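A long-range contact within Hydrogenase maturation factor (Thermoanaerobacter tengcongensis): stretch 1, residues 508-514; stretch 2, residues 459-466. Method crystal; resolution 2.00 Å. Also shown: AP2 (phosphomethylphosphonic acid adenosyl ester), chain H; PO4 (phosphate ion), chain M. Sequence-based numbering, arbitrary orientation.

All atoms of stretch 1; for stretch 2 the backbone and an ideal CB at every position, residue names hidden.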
# COMPACT_ATOMS: atom_id res chain seq x y z
N GLY A 508 -10.82 13.91 -3.85
CA GLY A 508 -10.47 15.29 -4.23
C GLY A 508 -10.80 15.68 -5.66
O GLY A 508 -11.53 16.66 -5.92
N THR A 509 -10.24 14.95 -6.63
CA THR A 509 -10.46 15.28 -8.03
C THR A 509 -10.40 14.04 -8.89
O THR A 509 -9.43 13.29 -8.85
CB THR A 509 -9.37 16.24 -8.61
OG1 THR A 509 -8.07 15.71 -8.31
CG2 THR A 509 -9.48 17.62 -8.01
N GLY A 510 -11.42 13.84 -9.68
CA GLY A 510 -11.40 12.81 -10.70
C GLY A 510 -12.14 13.42 -11.85
O GLY A 510 -13.03 14.24 -11.66
N TYR A 511 -11.75 13.03 -13.05
CA TYR A 511 -12.31 13.58 -14.26
C TYR A 511 -13.71 13.01 -14.47
O TYR A 511 -13.86 11.79 -14.59
CB TYR A 511 -11.39 13.22 -15.42
CG TYR A 511 -11.84 13.73 -16.75
CD1 TYR A 511 -11.53 15.03 -17.15
CD2 TYR A 511 -12.53 12.90 -17.63
CE1 TYR A 511 -11.93 15.49 -18.38
CE2 TYR A 511 -12.93 13.36 -18.86
CZ TYR A 511 -12.63 14.65 -19.24
OH TYR A 511 -13.03 15.12 -20.47
N GLY A 512 -14.72 13.88 -14.51
CA GLY A 512 -16.11 13.49 -14.74
C GLY A 512 -16.44 13.41 -16.22
O GLY A 512 -15.67 13.90 -17.05
N THR A 513 -17.57 12.80 -16.57
CA THR A 513 -17.95 12.63 -17.98
C THR A 513 -18.64 13.87 -18.56
O THR A 513 -18.93 13.92 -19.76
CB THR A 513 -18.87 11.41 -18.18
OG1 THR A 513 -20.01 11.55 -17.32
CG2 THR A 513 -18.13 10.12 -17.81
N ASP A 514 -18.92 14.84 -17.70
CA ASP A 514 -19.57 16.06 -18.15
C ASP A 514 -18.60 17.24 -18.23
O ASP A 514 -19.03 18.41 -18.26
CB ASP A 514 -20.78 16.38 -17.25
CG ASP A 514 -20.37 16.65 -15.79
OD1 ASP A 514 -19.20 16.43 -15.41
OD2 ASP A 514 -21.26 17.05 -15.01
N UNK A 459 -7.52 2.41 -18.80
CA UNK A 459 -6.98 3.69 -18.35
C UNK A 459 -8.09 4.62 -17.91
O UNK A 459 -9.28 4.39 -18.21
CB UNK A 459 -6.15 4.35 -19.46
N UNK A 460 -7.72 5.68 -17.19
CA UNK A 460 -8.65 6.69 -16.74
C UNK A 460 -9.14 7.54 -17.91
O UNK A 460 -8.40 7.77 -18.88
CB UNK A 460 -8.00 7.57 -15.67
N UNK A 461 -10.37 8.04 -17.81
CA UNK A 461 -10.87 8.98 -18.82
C UNK A 461 -10.07 10.29 -18.87
O UNK A 461 -10.08 10.96 -19.90
CB UNK A 461 -12.34 9.29 -18.54
N UNK A 462 -9.40 10.66 -17.77
CA UNK A 462 -8.60 11.90 -17.73
C UNK A 462 -7.49 11.83 -18.78
O UNK A 462 -6.60 10.99 -18.68
CB UNK A 462 -8.00 12.12 -16.34
N UNK A 463 -7.53 12.72 -19.77
CA UNK A 463 -6.55 12.67 -20.87
C UNK A 463 -5.17 13.26 -20.51
O UNK A 463 -4.21 13.07 -21.24
CB UNK A 463 -7.11 13.42 -22.08
N UNK A 464 -5.10 14.00 -19.40
CA UNK A 464 -3.84 14.63 -18.97
C UNK A 464 -2.91 13.76 -18.11
O UNK A 464 -1.73 14.09 -17.96
CB UNK A 464 -4.17 15.90 -18.18
N UNK A 465 -3.40 12.64 -17.57
CA UNK A 465 -2.53 11.75 -16.77
C UNK A 465 -1.43 11.19 -17.66
O UNK A 465 -1.70 10.77 -18.78
CB UNK A 465 -3.33 10.61 -16.14
N UNK A 466 -0.20 11.18 -17.17
CA UNK A 466 0.87 10.48 -17.88
C UNK A 466 0.54 9.00 -18.09
O UNK A 466 0.94 8.41 -19.09
CB UNK A 466 2.19 10.62 -17.11
PB AP2 H . -8.00 12.18 -6.39
O1B AP2 H . -8.68 13.16 -5.46
O2B AP2 H . -8.86 11.10 -6.97
O3B AP2 H . -7.10 12.88 -7.38
C3A AP2 H . -6.84 11.33 -5.28
PA AP2 H . -7.61 10.28 -4.01
O1A AP2 H . -6.39 9.56 -3.46
O2A AP2 H . -8.81 9.49 -4.45
O5' AP2 H . -8.17 11.33 -2.91
C5' AP2 H . -7.22 12.05 -2.14
C4' AP2 H . -8.00 13.17 -1.49
O4' AP2 H . -8.82 12.66 -0.45
C3' AP2 H . -7.10 14.19 -0.82
O3' AP2 H . -6.54 15.09 -1.79
C2' AP2 H . -8.09 14.84 0.12
O2' AP2 H . -8.82 15.81 -0.64
C1' AP2 H . -8.99 13.68 0.55
N9 AP2 H . -8.55 13.24 1.90
C8 AP2 H . -7.35 12.71 2.25
N7 AP2 H . -7.27 12.49 3.59
C5 AP2 H . -8.44 12.88 4.13
C6 AP2 H . -9.03 12.94 5.49
N6 AP2 H . -8.34 12.49 6.57
N1 AP2 H . -10.28 13.45 5.61
C2 AP2 H . -11.00 13.87 4.55
N3 AP2 H . -10.52 13.87 3.29
C4 AP2 H . -9.27 13.39 3.02
P PO4 M . -4.98 18.99 -15.00
O1 PO4 M . -3.93 19.11 -13.92
O2 PO4 M . -6.19 18.27 -14.44
O3 PO4 M . -5.39 20.37 -15.45
O4 PO4 M . -4.42 18.20 -16.17

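Position 459 lies in a strand, with extended backbone angles, and nothing of stretch 1 comes near its CB. The contact therefore sets no preference there. The deposited residue is His-459, whose ND1 donates a hydrogen bond to the backbone O of position 460 (2.8 Å), a local link.

At position 460 the CA-to-CB bond points sideways, yet a longer side chain could extend toward the strand of stretch 1, where Tyr-511 offers a backbone N and O. An acceptor would suit the N and a donor the O, so a polar residue such as Asp, Asn or Glu is plausible, meeting these groups through water. It is Asp-460. Its OD2 accepts from the backbone N of position 462 (2.9 Å), bracing the turn after the strand, and also from two waters, each 2.8 Å from OD2. One water accepts from Tyr-511 N (2.8 Å); the other donates to Tyr-511 O (2.7 Å). Since no direct hydrogen bond joins the stretches, these waters carry the polar link.

Position 461 points toward stretch 1, its ideal CB 3.7 Å from Tyr-511 CD2, with the methyl group of Thr-513 farther along. An apolar side chain fits, and a long flexible one such as Met best reaches the methyl group; Leu would also pack on the tyrosine. Met-461 is found, with chi1 m and the next two angles t. Its CB packs 3.7 Å from Tyr-511 CD2, and the extended chain carries SD to 3.6 Å from Thr-513 CG2.

At 462 CA-to-CB runs sideways, with the ideal CB 3.7 Å from Tyr-511 CB; this is also the closest approach of CA atoms (5.4 Å, to Tyr-511). A flat or aliphatic side chain could lie beside the tyrosine, and a donor could also reach the phosphate ion, which probably comes from the crystallisation liquor. His-462 combines both features: the edge of Tyr-511 meets the face of its ring in an offset arrangement, centroids 5.6 Å apart, while NE2 makes a weak hydrogen bond to phosphate O4 (3.4 Å).

Positions 463 and 464 ask for little. At 463 CB points sideways into space that stretch 1 leaves free, which many polar residues would tolerate; Lys-463 extends there. Position 464 is out of reach, and its backbone angles do not require glycine, though Gly-464 is present.

The CB of 465 also points sideways, but a long side chain could reach back toward the water at Tyr-511 N. Tyr or Arg is long enough to approach it. Tyr-465 does so: its OH shares that water (2.7 Å from the water O) with Asp-460 and Tyr-511.

Position 466 lies beyond reach of stretch 1, which cannot select its residue; Leu-466 begins a helix.

Stretch 2, residues 459-466: HDMHKGYL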
# COMPACT_ATOMS: atom_id res chain seq x y z
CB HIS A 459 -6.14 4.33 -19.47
CG HIS A 459 -6.93 4.72 -20.68
ND1 HIS A 459 -7.62 5.92 -20.77
CD2 HIS A 459 -7.13 4.08 -21.85
CE1 HIS A 459 -8.22 5.99 -21.95
NE2 HIS A 459 -7.93 4.89 -22.62
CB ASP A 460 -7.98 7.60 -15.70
CG ASP A 460 -8.98 8.29 -14.78
OD1 ASP A 460 -9.19 7.78 -13.66
OD2 ASP A 460 -9.54 9.34 -15.16
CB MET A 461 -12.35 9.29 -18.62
CG MET A 461 -13.25 8.10 -18.87
SD MET A 461 -14.96 8.46 -18.45
CE MET A 461 -15.73 7.03 -19.19
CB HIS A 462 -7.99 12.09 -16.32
CG HIS A 462 -7.43 13.46 -16.08
ND1 HIS A 462 -7.85 14.26 -15.04
CD2 HIS A 462 -6.47 14.16 -16.73
CE1 HIS A 462 -7.19 15.40 -15.06
NE2 HIS A 462 -6.34 15.37 -16.08
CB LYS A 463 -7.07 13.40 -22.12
CG LYS A 463 -8.47 12.98 -22.60
CD LYS A 463 -8.91 13.87 -23.77
CE LYS A 463 -10.34 13.57 -24.22
NZ LYS A 463 -10.50 12.14 -24.62
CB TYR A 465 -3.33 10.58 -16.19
CG TYR A 465 -4.34 10.93 -15.11
CD1 TYR A 465 -4.46 12.23 -14.58
CD2 TYR A 465 -5.15 9.93 -14.60
CE1 TYR A 465 -5.42 12.51 -13.55
CE2 TYR A 465 -6.09 10.19 -13.61
CZ TYR A 465 -6.22 11.47 -13.10
OH TYR A 465 -7.17 11.63 -12.13
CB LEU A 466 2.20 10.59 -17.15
CG LEU A 466 2.79 11.99 -16.95
CD1 LEU A 466 4.10 11.83 -16.16
CD2 LEU A 466 3.07 12.66 -18.29
O HOH W 1 -9.60 11.25 -13.16
O HOH W 2 -12.28 9.68 -15.11
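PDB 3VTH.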